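Local coordinates for GCN5-related N-acetyltransferase (Exiguobacterium sibiricum 255-15, PDB 3GY9), which binds coenzyme A and, as a GCN5-related N-acetyltransferase, probably transfers an acyl group from the coenzyme to an acceptor that is not yet known, at residues Gln30-Glu33 with Arg34-Asn38; Pro86-Ser90 with His91-Thr95; His138-Lys142 with Thr143-Asp147. One frame throughout, in Å; residues are numbered along the deposited sequence. Where two conformers were deposited one is given.

Interaction 1 (Gln30-Glu33 with Arg34-Asn38). With SO4 (sulfate ion), chain D; SO4 (sulfate ion), chain F; SO4 (sulfate ion), chain E.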
ATOM      1  N   GLN A  30       3.674 -10.648  -8.253  1.00 23.28           N
ATOM      2  CA  GLN A  30       2.581 -11.468  -7.747  1.00 24.95           C
ATOM      3  C   GLN A  30       1.754 -10.733  -6.713  1.00 23.07           C
ATOM      4  O   GLN A  30       0.763 -11.279  -6.222  1.00 24.68           O
ATOM      5  CB  GLN A  30       3.111 -12.741  -7.081  1.00 24.65           C
ATOM      6  CG  GLN A  30       3.892 -13.660  -7.999  1.00 30.64           C
ATOM      7  CD  GLN A  30       4.723 -14.699  -7.235  1.00 35.91           C
ATOM      8  OE1 GLN A  30       4.492 -14.955  -6.045  1.00 51.55           O
ATOM      9  NE2 GLN A  30       5.700 -15.292  -7.919  1.00 47.73           N
ATOM     10  N   LEU A  31       2.133  -9.517  -6.337  1.00 22.21           N
ATOM     11  CA  LEU A  31       1.496  -8.908  -5.158  1.00 22.78           C
ATOM     12  C   LEU A  31       0.005  -8.603  -5.293  1.00 24.28           C
ATOM     13  O   LEU A  31      -0.702  -8.640  -4.281  1.00 24.56           O
ATOM     14  CB  LEU A  31       2.260  -7.683  -4.669  1.00 24.97           C
ATOM     15  CG  LEU A  31       2.024  -6.357  -5.391  1.00 24.69           C
ATOM     16  CD1 LEU A  31       2.891  -5.305  -4.716  1.00 27.78           C
ATOM     17  CD2 LEU A  31       2.387  -6.422  -6.825  1.00 29.03           C
ATOM     18  N   VAL A  32      -0.490  -8.296  -6.494  1.00 21.43           N
ATOM     19  CA  VAL A  32      -1.923  -8.055  -6.661  1.00 20.90           C
ATOM     20  C   VAL A  32      -2.667  -9.395  -6.667  1.00 20.20           C
ATOM     21  O   VAL A  32      -3.703  -9.553  -6.003  1.00 22.28           O
ATOM     22  CB  VAL A  32      -2.245  -7.265  -7.948  1.00 21.16           C
ATOM     23  CG1 VAL A  32      -3.745  -7.042  -8.081  1.00 24.47           C
ATOM     24  CG2 VAL A  32      -1.513  -5.938  -7.948  1.00 25.82           C
ATOM     25  N   GLU A  33      -2.115 -10.365  -7.387  1.00 19.60           N
ATOM     26  CA  GLU A  33      -2.676 -11.710  -7.397  1.00 20.50           C
ATOM     27  C   GLU A  33      -2.757 -12.291  -5.987  1.00 21.40           C
ATOM     28  O   GLU A  33      -3.774 -12.876  -5.615  1.00 21.65           O
ATOM     29  CB  GLU A  33      -1.807 -12.611  -8.257  1.00 23.06           C
ATOM     30  CG  GLU A  33      -2.401 -13.956  -8.543  1.00 31.34           C
ATOM     31  CD  GLU A  33      -1.787 -14.570  -9.787  1.00 37.78           C
ATOM     32  OE1 GLU A  33      -0.552 -14.747  -9.795  1.00 35.26           O
ATOM     33  OE2 GLU A  33      -2.531 -14.839 -10.762  1.00 38.29           O
ATOM     34  N   ARG A  34      -1.687 -12.153  -5.199  1.00 21.07           N
ATOM     35  CA  ARG A  34      -1.660 -12.689  -3.847  1.00 22.02           C
ATOM     36  C   ARG A  34      -2.741 -12.039  -2.996  1.00 21.45           C
ATOM     37  O   ARG A  34      -3.487 -12.721  -2.274  1.00 21.38           O
ATOM     38  CB  ARG A  34      -0.285 -12.461  -3.209  1.00 22.07           C
ATOM     39  CG  ARG A  34       0.799 -13.377  -3.710  1.00 29.30           C
ATOM     40  CD  ARG A  34       2.004 -13.421  -2.745  1.00 30.57           C
ATOM     41  NE  ARG A  34       3.056 -12.444  -3.037  1.00 40.57           N
ATOM     42  CZ  ARG A  34       3.117 -11.179  -2.602  1.00 42.26           C
ATOM     43  NH1 ARG A  34       2.165 -10.640  -1.836  1.00 44.77           N
ATOM     44  NH2 ARG A  34       4.153 -10.426  -2.951  1.00 39.47           N
HETATM   45  N   MSE A  35      -2.842 -10.720  -3.085  1.00 20.42           N
HETATM   46  CA  MSE A  35      -3.820  -9.961  -2.312  0.50 21.96           C
HETATM   47  C   MSE A  35      -5.226 -10.484  -2.600  1.00 22.71           C
HETATM   48  O   MSE A  35      -6.020 -10.738  -1.690  1.00 23.03           O
HETATM   49  CB  MSE A  35      -3.730  -8.470  -2.672  0.50 21.92           C
HETATM   50  CG  MSE A  35      -4.473  -7.544  -1.729  0.50 24.51           C
HETATM   51 SE   MSE A  35      -6.265  -7.145  -2.320  0.40 24.69          SE
HETATM   52  CE  MSE A  35      -5.814  -5.830  -3.633  0.50 22.73           C
ATOM     53  N   LEU A  36      -5.539 -10.620  -3.874  1.00 21.98           N
ATOM     54  CA  LEU A  36      -6.919 -10.959  -4.238  1.00 21.96           C
ATOM     55  C   LEU A  36      -7.229 -12.414  -4.030  1.00 26.24           C
ATOM     56  O   LEU A  36      -8.339 -12.774  -3.523  1.00 21.80           O
ATOM     57  CB  LEU A  36      -7.189 -10.562  -5.676  1.00 20.98           C
ATOM     58  CG  LEU A  36      -7.150  -9.046  -5.889  1.00 21.37           C
ATOM     59  CD1 LEU A  36      -7.113  -8.732  -7.379  1.00 28.89           C
ATOM     60  CD2 LEU A  36      -8.326  -8.321  -5.261  1.00 24.64           C
ATOM     61  N   ARG A  37      -6.263 -13.289  -4.326  1.00 20.26           N
ATOM     62  CA  ARG A  37      -6.474 -14.719  -4.074  1.00 20.66           C
ATOM     63  C   ARG A  37      -6.644 -15.026  -2.594  1.00 21.71           C
ATOM     64  O   ARG A  37      -7.450 -15.866  -2.260  1.00 22.35           O
ATOM     65  CB  ARG A  37      -5.362 -15.569  -4.673  1.00 22.57           C
ATOM     66  CG  ARG A  37      -5.380 -15.586  -6.193  1.00 26.67           C
ATOM     67  CD  ARG A  37      -4.235 -16.438  -6.745  1.00 25.60           C
ATOM     68  NE  ARG A  37      -4.371 -16.583  -8.193  1.00 30.05           N
ATOM     69  CZ  ARG A  37      -3.503 -17.218  -8.977  1.00 33.42           C
ATOM     70  NH1 ARG A  37      -2.416 -17.766  -8.471  1.00 34.91           N
ATOM     71  NH2 ARG A  37      -3.730 -17.281 -10.283  1.00 39.69           N
ATOM     72  N   ASN A  38      -5.929 -14.315  -1.725  1.00 19.83           N
ATOM     73  CA  ASN A  38      -5.927 -14.607  -0.287  0.50 19.17           C
ATOM     74  C   ASN A  38      -6.939 -13.760   0.506  1.00 18.72           C
ATOM     75  O   ASN A  38      -6.915 -13.767   1.734  1.00 19.10           O
ATOM     76  CB  ASN A  38      -4.510 -14.424   0.273  0.50 20.36           C
ATOM     77  CG  ASN A  38      -3.526 -15.431  -0.308  0.50 21.55           C
ATOM     78  OD1 ASN A  38      -3.911 -16.553  -0.634  0.50 25.51           O
ATOM     79  ND2 ASN A  38      -2.263 -15.037  -0.444  0.50 28.03           N
TER
HETATM   80  S   SO4 D 203       5.809  -9.837  -5.941  1.00 50.00           S
HETATM   81  O1  SO4 D 203       6.552 -10.539  -6.988  1.00 57.91           O
HETATM   82  O2  SO4 D 203       5.115  -8.675  -6.488  1.00 46.44           O
HETATM   83  O3  SO4 D 203       6.724  -9.419  -4.880  1.00 60.80           O
HETATM   84  O4  SO4 D 203       4.830 -10.770  -5.392  1.00 58.33           O
HETATM   85  S   SO4 F 205       0.136 -13.182   0.900  0.50 23.18           S
HETATM   86  O1  SO4 F 205       1.107 -12.398   0.136  0.50 21.89           O
HETATM   87  O2  SO4 F 205      -1.200 -12.756   0.490  0.50 18.25           O
HETATM   88  O3  SO4 F 205       0.403 -13.001   2.336  0.50 16.01           O
HETATM   89  O4  SO4 F 205       0.279 -14.592   0.570  0.50 26.93           O
HETATM   90  S   SO4 E 204       3.626  -7.295   0.413  0.50 12.57           S
HETATM   91  O1  SO4 E 204       3.206  -6.423  -0.688  0.50  8.64           O
HETATM   92  O2  SO4 E 204       3.191  -8.668   0.185  0.50 13.14           O
HETATM   93  O3  SO4 E 204       3.084  -6.804   1.670  0.50 10.31           O
HETATM   94  O4  SO4 E 204       5.090  -7.267   0.534  0.50 12.60           O
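Four successive helical bonds join Gln30-Glu33 to Arg34-Asn38, running from Arg34 N to Gln30 O (2.8 Å) through to Arg37 N to Glu33 O (2.8 Å), consecutive i to i+4 links of helix 31-37. Glu33 and Arg37 lie side by side and point the same way. The carboxylate is stacked on the guanidinium with the planes 25° apart, and Glu33 CD sits 3.2 Å above the centre of the Arg37 group. Glu33 OE2 is 2.8 Å from Arg37 NH2 but well out of the guanidinium plane, so this salt bridge works through charge and no N-H points at the oxygen. The Arg34 chain bends at chi3 (-92°) and folds back toward the start of the helix, laying one guanidinium face over Gln30 O and Leu31 CA. With several N-H donors the guanidinium serves three sulfate ions at once, though these probably come from the crystallisation liquor and tell nothing of a natural partner. Arg34 NH1 reaches O2 of the chain E sulfate at 3.0 Å and bonds weakly to the chain F ion, while NH2 bonds weakly to the chain D ion. That last sulfate also takes Gln30 N on O1 (3.1 Å) and, weakly, Leu31 N on O2, two amides at the helix N terminus. Arg80 and the backbone N of His81 also bind sulfate here. At the far end, in the conformer given, Asn38 ND2 donates to O2 of the chain F sulfate (2.7 Å). On the inner side Val32 CG1 packs on Leu36 CD1 at 3.8 Å, branched aliphatic chains suited to the buried side of the helix. There Val32 and Leu36 meet Leu21 of helix 18-26, Val32 and selenomethionine Met35 touch Cys64 of strand 61-69, and Leu31 and Val32 lie on Tyr83 of strand 76-84.

Interaction 2 (Pro86-Ser90 with His91-Thr95). With COA (coenzyme A), chain B.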
ATOM      1  N   PRO A  86       1.131   0.623 -14.819  1.00 22.68           N
ATOM      2  CA  PRO A  86       2.234   1.297 -15.499  1.00 22.89           C
ATOM      3  C   PRO A  86       1.865   2.626 -16.171  1.00 22.31           C
ATOM      4  O   PRO A  86       2.574   3.621 -16.000  1.00 24.59           O
ATOM      5  CB  PRO A  86       2.704   0.255 -16.525  1.00 23.16           C
ATOM      6  CG  PRO A  86       2.408  -1.038 -15.864  1.00 25.63           C
ATOM      7  CD  PRO A  86       1.108  -0.826 -15.153  1.00 22.32           C
ATOM      8  N   GLU A  87       0.752   2.664 -16.896  1.00 23.48           N
ATOM      9  CA  GLU A  87       0.373   3.883 -17.630  1.00 26.76           C
ATOM     10  C   GLU A  87      -0.061   5.040 -16.720  1.00 25.44           C
ATOM     11  O   GLU A  87      -0.111   6.195 -17.170  1.00 25.42           O
ATOM     12  CB  GLU A  87      -0.731   3.566 -18.649  1.00 28.27           C
ATOM     13  CG  GLU A  87      -2.069   3.170 -18.013  1.00 33.28           C
ATOM     14  CD  GLU A  87      -2.939   2.317 -18.930  1.00 37.29           C
ATOM     15  OE1 GLU A  87      -3.093   1.099 -18.650  1.00 45.59           O
ATOM     16  OE2 GLU A  87      -3.447   2.869 -19.934  1.00 46.26           O
ATOM     17  N   ALA A  88      -0.320   4.740 -15.444  1.00 22.63           N
ATOM     18  CA  ALA A  88      -0.790   5.731 -14.473  1.00 20.79           C
ATOM     19  C   ALA A  88       0.299   6.196 -13.518  1.00 21.58           C
ATOM     20  O   ALA A  88       0.028   7.016 -12.645  1.00 23.15           O
ATOM     21  CB  ALA A  88      -1.963   5.198 -13.686  1.00 22.99           C
ATOM     22  N   ARG A  89       1.513   5.670 -13.676  1.00 21.64           N
ATOM     23  CA  ARG A  89       2.642   6.075 -12.834  1.00 19.83           C
ATOM     24  C   ARG A  89       3.110   7.492 -13.146  1.00 20.98           C
ATOM     25  O   ARG A  89       2.806   8.043 -14.220  1.00 20.65           O
ATOM     26  CB  ARG A  89       3.784   5.096 -12.993  1.00 19.62           C
ATOM     27  CG  ARG A  89       3.451   3.745 -12.422  1.00 18.81           C
ATOM     28  CD  ARG A  89       4.476   2.697 -12.785  1.00 19.07           C
ATOM     29  NE  ARG A  89       3.938   1.404 -12.389  1.00 20.05           N
ATOM     30  CZ  ARG A  89       4.382   0.229 -12.811  1.00 21.81           C
ATOM     31  NH1 ARG A  89       5.405   0.127 -13.647  1.00 21.69           N
ATOM     32  NH2 ARG A  89       3.767  -0.868 -12.375  1.00 20.88           N
ATOM     33  N   SER A  90       3.815   8.075 -12.184  1.00 20.23           N
ATOM     34  CA  SER A  90       4.484   9.375 -12.326  1.00 20.67           C
ATOM     35  C   SER A  90       3.494  10.537 -12.396  1.00 20.77           C
ATOM     36  O   SER A  90       3.819  11.586 -12.974  1.00 22.00           O
ATOM     37  CB  SER A  90       5.407   9.396 -13.547  1.00 20.94           C
ATOM     38  OG  SER A  90       6.319   8.322 -13.517  1.00 24.21           O
ATOM     39  N   HIS A  91       2.307  10.347 -11.817  1.00 20.94           N
ATOM     40  CA  HIS A  91       1.254  11.377 -11.777  1.00 21.24           C
ATOM     41  C   HIS A  91       0.746  11.642 -10.368  1.00 22.27           C
ATOM     42  O   HIS A  91      -0.332  12.208 -10.188  1.00 25.39           O
ATOM     43  CB  HIS A  91       0.068  10.973 -12.655  1.00 23.82           C
ATOM     44  CG  HIS A  91       0.366  11.030 -14.111  1.00 27.35           C
ATOM     45  ND1 HIS A  91       0.538   9.901 -14.880  1.00 32.22           N
ATOM     46  CD2 HIS A  91       0.555  12.086 -14.936  1.00 34.53           C
ATOM     47  CE1 HIS A  91       0.812  10.258 -16.122  1.00 32.19           C
ATOM     48  NE2 HIS A  91       0.833  11.578 -16.182  1.00 35.78           N
ATOM     49  N   GLY A  92       1.504  11.202  -9.371  1.00 20.80           N
ATOM     50  CA  GLY A  92       1.198  11.486  -7.973  1.00 20.81           C
ATOM     51  C   GLY A  92       0.259  10.518  -7.284  1.00 21.97           C
ATOM     52  O   GLY A  92      -0.079  10.709  -6.133  1.00 21.91           O
ATOM     53  N   ILE A  93      -0.181   9.473  -7.980  1.00 21.42           N
ATOM     54  CA  ILE A  93      -1.113   8.508  -7.376  1.00 21.34           C
ATOM     55  C   ILE A  93      -0.468   7.734  -6.210  1.00 21.47           C
ATOM     56  O   ILE A  93      -1.060   7.610  -5.133  1.00 22.20           O
ATOM     57  CB  ILE A  93      -1.662   7.542  -8.452  1.00 22.27           C
ATOM     58  CG1 ILE A  93      -2.478   8.330  -9.500  1.00 24.36           C
ATOM     59  CG2 ILE A  93      -2.513   6.452  -7.816  1.00 24.08           C
ATOM     60  CD1 ILE A  93      -2.837   7.513 -10.722  1.00 23.68           C
ATOM     61  N   GLY A  94       0.718   7.181  -6.435  1.00 21.56           N
ATOM     62  CA  GLY A  94       1.387   6.424  -5.387  1.00 20.53           C
ATOM     63  C   GLY A  94       1.589   7.288  -4.149  1.00 19.69           C
ATOM     64  O   GLY A  94       1.399   6.827  -3.008  1.00 21.47           O
ATOM     65  N   THR A  95       2.008   8.527  -4.347  1.00 19.36           N
ATOM     66  CA  THR A  95       2.173   9.434  -3.223  1.00 21.20           C
ATOM     67  C   THR A  95       0.873   9.624  -2.456  1.00 21.27           C
ATOM     68  O   THR A  95       0.871   9.520  -1.236  1.00 21.71           O
ATOM     69  CB  THR A  95       2.761  10.772  -3.669  1.00 20.57           C
ATOM     70  OG1 THR A  95       4.043  10.532  -4.255  1.00 21.62           O
ATOM     71  CG2 THR A  95       2.919  11.708  -2.493  1.00 23.50           C
TER
HETATM   72  N1A COA B 201       8.374   3.749 -11.442  1.00 30.08           N
HETATM   73  C2A COA B 201       8.938   3.700 -10.181  1.00 28.24           C
HETATM   74  N3A COA B 201       8.996   4.831  -9.389  1.00 27.76           N
HETATM   75  C4A COA B 201       8.488   5.997  -9.859  1.00 27.54           C
HETATM   76  C5A COA B 201       7.916   6.072 -11.126  1.00 26.91           C
HETATM   77  C6A COA B 201       7.860   4.933 -11.923  1.00 24.49           C
HETATM   78  N6A COA B 201       7.421   4.993 -13.173  1.00 24.99           N
HETATM   79  N7A COA B 201       7.508   7.352 -11.312  1.00 30.56           N
HETATM   80  C8A COA B 201       7.804   8.074 -10.210  1.00 31.32           C
HETATM   81  N9A COA B 201       8.420   7.240  -9.309  1.00 30.39           N
HETATM   82  C1B COA B 201       8.955   7.591  -7.990  1.00 30.56           C
HETATM   83  C2B COA B 201       9.780   8.868  -8.032  1.00 31.81           C
HETATM   84  O2B COA B 201      10.855   8.766  -7.118  1.00 40.62           O
HETATM   85  C3B COA B 201       8.808   9.928  -7.583  1.00 35.31           C
HETATM   86  O3B COA B 201       9.414  11.036  -6.966  1.00 43.21           O
HETATM   87  P3B COA B 201       9.397  12.434  -7.760  1.00 52.45           P
HETATM   88  O7A COA B 201      10.071  13.498  -6.926  1.00 56.29           O
HETATM   89  O8A COA B 201      10.122  12.215  -9.064  1.00 54.90           O
HETATM   90  O9A COA B 201       7.976  12.854  -8.051  1.00 53.49           O
HETATM   91  C4B COA B 201       7.965   9.155  -6.593  1.00 23.01           C
HETATM   92  O4B COA B 201       7.874   7.842  -7.112  1.00 29.23           O
HETATM   93  C5B COA B 201       6.581   9.768  -6.367  1.00 23.63           C
HETATM   94  O5B COA B 201       5.895   9.854  -7.589  1.00 15.01           O
HETATM   95  P1A COA B 201       4.373   9.331  -7.789  1.00 14.14           P
HETATM   96  O1A COA B 201       3.503   9.704  -6.630  1.00 13.98           O
HETATM   97  O2A COA B 201       3.959   9.874  -9.117  1.00 15.21           O
HETATM   98  O3A COA B 201       4.648   7.761  -7.885  1.00 15.80           O
HETATM   99  P2A COA B 201       3.769   6.645  -8.622  1.00 13.17           P
HETATM  100  O4A COA B 201       2.297   7.009  -8.700  1.00 12.77           O
HETATM  101  O5A COA B 201       4.439   6.256  -9.888  1.00 13.70           O
HETATM  102  O6A COA B 201       3.915   5.462  -7.549  1.00 11.77           O
HETATM  103  CBP COA B 201       5.172   3.395  -7.326  1.00 14.44           C
HETATM  104  CCP COA B 201       5.191   4.921  -7.211  1.00 14.20           C
HETATM  105  CDP COA B 201       4.204   2.832  -6.289  1.00 13.09           C
HETATM  106  CEP COA B 201       6.597   2.889  -7.025  1.00 15.95           C
HETATM  107  CAP COA B 201       4.714   2.986  -8.741  1.00 18.79           C
HETATM  108  OAP COA B 201       5.517   3.640  -9.699  1.00 18.26           O
HETATM  109  C9P COA B 201       4.823   1.499  -8.936  0.50 16.34           C
HETATM  110  O9P COA B 201       3.804   0.631  -8.519  1.00 15.82           O
HETATM  111  N8P COA B 201       5.950   1.092  -9.511  0.50 18.29           N
HETATM  112  C7P COA B 201       6.217  -0.315  -9.785  0.50 24.80           C
HETATM  113  C6P COA B 201       7.699  -0.645  -9.605  0.50 26.48           C
HETATM  114  C5P COA B 201       8.529   0.046 -10.663  0.50 30.96           C
HETATM  115  O5P COA B 201       8.055   0.994 -11.313  0.50 35.60           O
HETATM  116  N4P COA B 201       9.762  -0.420 -10.851  0.50 32.97           N
HETATM  117  C3P COA B 201      10.753   0.314 -11.607  0.50 30.07           C
HETATM  118  C2P COA B 201      10.439   0.348 -13.102  0.50 34.62           C
HETATM  119  S1P COA B 201      10.221  -1.278 -13.869  0.50 33.78           S
HETATM  120  O   HOH W   1       0.922   8.309 -10.447  1.00 12.28           O
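Ala88 and Ile93 pack against each other across the pyrophosphate-binding loop of the GNAT fold, the Arg-x-x-Gly-x-Gly motif that here reads from Arg89 to Gly94. Ala88 CB meets Ile93 CD1 at 3.9 Å, a small and a branched apolar side chain that also share Leu62 of strand 61-69. The His91 ring lies with one face by Ser90 O and its edge toward Ala88. One water holds the bend, donating to Ala88 O (2.7 Å) and coenzyme A O4A and accepting from His91 N and Ile93 N. Backbone N-H groups grip the phosphate oxygens: Ser90 N donates to O5A at 3.0 Å, Gly92 N to O2A at 2.8 Å and Gly94 N to O4A at 2.8 Å. Glycine fits both places, since Gly92 takes a positive phi at the helix N-cap and Gly94 lies where a CB would run into O6A. Thr95 grips O1A twice, through its backbone N and through OG1 (2.6 Å), and Ser90 OG donates to adenine N7A at 2.7 Å. The Arg89 chain, extended from CG to NE (chi2 170°), carries the guanidinium between C7P of the coenzyme and Pro86 CA, with NE bonded to Val84 O and NH2 paired with Glu27. With mostly neutral backbone N-H donors from the loop and first helical turn, the diphosphate charge is probably stabilised by peptide dipoles more than by a counter-charge.

Interaction 3 (His138-Lys142 with Thr143-Asp147)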
ATOM      1  N   HIS A 138      12.200  -1.358   4.242  1.00 19.89           N
ATOM      2  CA  HIS A 138      11.987   0.036   4.651  1.00 19.99           C
ATOM      3  C   HIS A 138      11.178   0.118   5.929  1.00 21.07           C
ATOM      4  O   HIS A 138      10.276  -0.688   6.142  1.00 20.75           O
ATOM      5  CB  HIS A 138      11.282   0.828   3.561  1.00 20.76           C
ATOM      6  CG  HIS A 138      12.124   1.063   2.348  1.00 20.38           C
ATOM      7  ND1 HIS A 138      12.223   0.139   1.328  1.00 21.04           N
ATOM      8  CD2 HIS A 138      12.922   2.102   2.000  1.00 20.59           C
ATOM      9  CE1 HIS A 138      13.030   0.611   0.394  1.00 22.05           C
ATOM     10  NE2 HIS A 138      13.478   1.793   0.781  1.00 19.75           N
ATOM     11  N   THR A 139      11.509   1.092   6.771  1.00 19.52           N
ATOM     12  CA  THR A 139      10.852   1.260   8.063  0.50 20.26           C
ATOM     13  C   THR A 139      10.648   2.745   8.384  1.00 20.94           C
ATOM     14  O   THR A 139      11.406   3.602   7.925  1.00 20.45           O
ATOM     15  CB  THR A 139      11.675   0.573   9.189  0.50 20.91           C
ATOM     16  OG1 THR A 139      10.930   0.569  10.416  0.50 19.71           O
ATOM     17  CG2 THR A 139      13.021   1.266   9.410  0.50 21.76           C
ATOM     18  N   LEU A 140       9.646   3.043   9.203  1.00 19.49           N
ATOM     19  CA  LEU A 140       9.399   4.422   9.626  1.00 20.09           C
ATOM     20  C   LEU A 140       8.723   4.424  10.986  1.00 20.46           C
ATOM     21  O   LEU A 140       7.685   3.786  11.139  1.00 20.37           O
ATOM     22  CB  LEU A 140       8.513   5.136   8.604  1.00 21.50           C
ATOM     23  CG  LEU A 140       8.070   6.569   8.924  1.00 21.97           C
ATOM     24  CD1 LEU A 140       9.277   7.482   9.026  1.00 25.81           C
ATOM     25  CD2 LEU A 140       7.073   7.062   7.871  1.00 23.16           C
ATOM     26  N   ASP A 141       9.290   5.152  11.942  1.00 20.40           N
ATOM     27  CA  ASP A 141       8.691   5.294  13.275  1.00 21.29           C
ATOM     28  C   ASP A 141       7.676   6.432  13.305  1.00 21.82           C
ATOM     29  O   ASP A 141       7.858   7.448  12.643  1.00 21.84           O
ATOM     30  CB  ASP A 141       9.769   5.593  14.321  1.00 23.32           C
ATOM     31  CG  ASP A 141      10.680   4.418  14.593  1.00 28.21           C
ATOM     32  OD1 ASP A 141      10.274   3.256  14.375  1.00 27.50           O
ATOM     33  OD2 ASP A 141      11.810   4.679  15.059  1.00 32.12           O
ATOM     34  N   LYS A 142       6.650   6.294  14.140  1.00 20.30           N
ATOM     35  CA  LYS A 142       5.622   7.327  14.245  1.00 20.76           C
ATOM     36  C   LYS A 142       6.214   8.659  14.683  1.00 21.32           C
ATOM     37  O   LYS A 142       5.804   9.703  14.202  1.00 23.45           O
ATOM     38  CB  LYS A 142       4.524   6.909  15.229  1.00 21.16           C
ATOM     39  CG  LYS A 142       3.328   7.863  15.250  1.00 21.37           C
ATOM     40  CD  LYS A 142       2.185   7.378  16.139  1.00 22.11           C
ATOM     41  CE  LYS A 142       2.531   7.406  17.609  1.00 29.23           C
ATOM     42  NZ  LYS A 142       1.301   7.355  18.471  1.00 28.57           N
ATOM     43  N   THR A 143       7.179   8.617  15.591  1.00 23.60           N
ATOM     44  CA  THR A 143       7.794   9.851  16.074  1.00 23.58           C
ATOM     45  C   THR A 143       8.438  10.615  14.916  1.00 25.33           C
ATOM     46  O   THR A 143       8.338  11.836  14.850  1.00 26.76           O
ATOM     47  CB  THR A 143       8.816   9.585  17.189  1.00 23.17           C
ATOM     48  OG1 THR A 143       9.736   8.583  16.765  1.00 30.59           O
ATOM     49  CG2 THR A 143       8.120   9.099  18.448  1.00 23.99           C
ATOM     50  N   ALA A 144       9.046   9.900  13.972  1.00 24.17           N
ATOM     51  CA  ALA A 144       9.626  10.532  12.791  1.00 24.86           C
ATOM     52  C   ALA A 144       8.530  11.101  11.893  1.00 27.57           C
ATOM     53  O   ALA A 144       8.629  12.229  11.406  1.00 29.72           O
ATOM     54  CB  ALA A 144      10.478   9.544  12.025  1.00 25.42           C
ATOM     55  N   PHE A 145       7.486  10.312  11.686  1.00 24.51           N
ATOM     56  CA  PHE A 145       6.325  10.747  10.919  1.00 25.48           C
ATOM     57  C   PHE A 145       5.724  12.013  11.533  1.00 26.91           C
ATOM     58  O   PHE A 145       5.383  12.955  10.809  1.00 31.94           O
ATOM     59  CB  PHE A 145       5.288   9.613  10.896  1.00 24.44           C
ATOM     60  CG  PHE A 145       3.988   9.968  10.230  1.00 21.88           C
ATOM     61  CD1 PHE A 145       3.874   9.955   8.849  1.00 22.86           C
ATOM     62  CD2 PHE A 145       2.865  10.311  10.987  1.00 22.49           C
ATOM     63  CE1 PHE A 145       2.667  10.269   8.229  1.00 23.06           C
ATOM     64  CE2 PHE A 145       1.662  10.628  10.368  1.00 26.43           C
ATOM     65  CZ  PHE A 145       1.572  10.608   8.992  1.00 24.04           C
ATOM     66  N   ALA A 146       5.589  12.023  12.856  1.00 27.23           N
ATOM     67  CA  ALA A 146       4.983  13.147  13.580  1.00 30.15           C
ATOM     68  C   ALA A 146       5.835  14.397  13.438  1.00 34.01           C
ATOM     69  O   ALA A 146       5.301  15.488  13.263  1.00 33.68           O
ATOM     70  CB  ALA A 146       4.805  12.813  15.047  1.00 29.05           C
ATOM     71  N   ASP A 147       7.154  14.235  13.521  1.00 37.19           N
ATOM     72  CA  ASP A 147       8.080  15.362  13.368  1.00 41.60           C
ATOM     73  C   ASP A 147       7.897  16.028  12.005  1.00 45.53           C
ATOM     74  O   ASP A 147       7.962  17.256  11.888  1.00 46.13           O
ATOM     75  CB  ASP A 147       9.528  14.900  13.545  1.00 41.39           C
TER
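Asp141 O is gripped by two amides of the following turn: Phe145 N donates almost straight to it at 3.0 Å (169°), lying in the carbonyl plane, while Ala144 N adds a weak bond. One residue on, Lys142 O accepts Ala146 N at 2.7 Å. Asp141 stands at the N-cap, yet its carboxylate makes no capping bond and instead pairs through OD1 with Arg111 of strand 111-114. For Leu140, buried in the strand, chi1 176° sets CG anti to the backbone N, and the branch beyond it turns CD1 and CD2 toward the helix. Its CD1 rests on Ala144 CB at 3.8 Å, and CD2 lies 4.3 Å from Phe145 CB. Alanine's small methyl lets the turn pass close to the leucine, whereas the Phe145 ring leads away to Met102 of helix 93-105 and to Phe106, just beyond its end. The strand and helix segments turn through 69°, their axes 6.6 Å apart at closest. Strand 138-141, inserted between 111-114 and 129-130, gives the 5-7-6 strand order that marks the C-terminal half of the GNAT fold, and passes directly into a short final helix.

From the N terminus, interaction 1 comes first, in helix 31-37, which lies against strands 61-69 and 76-84. The chain then runs through the antiparallel strands 50-55, 61-69 and 76-84 to interaction 2, the turn that leads from strand 76-84 into helix 93-105. Interaction 3 follows beyond strands 111-114 and 129-130, where strand 138-141 becomes the C-terminal helix. The three are in series, none nesting in or crossing another, and each closes only a local turn. Interactions 1 and 3 lie on opposite sides of the chain's centre, about 28 Å apart between centres. Strand 76-84 links interactions 1 and 2, and helix 93-105 links interactions 2 and 3.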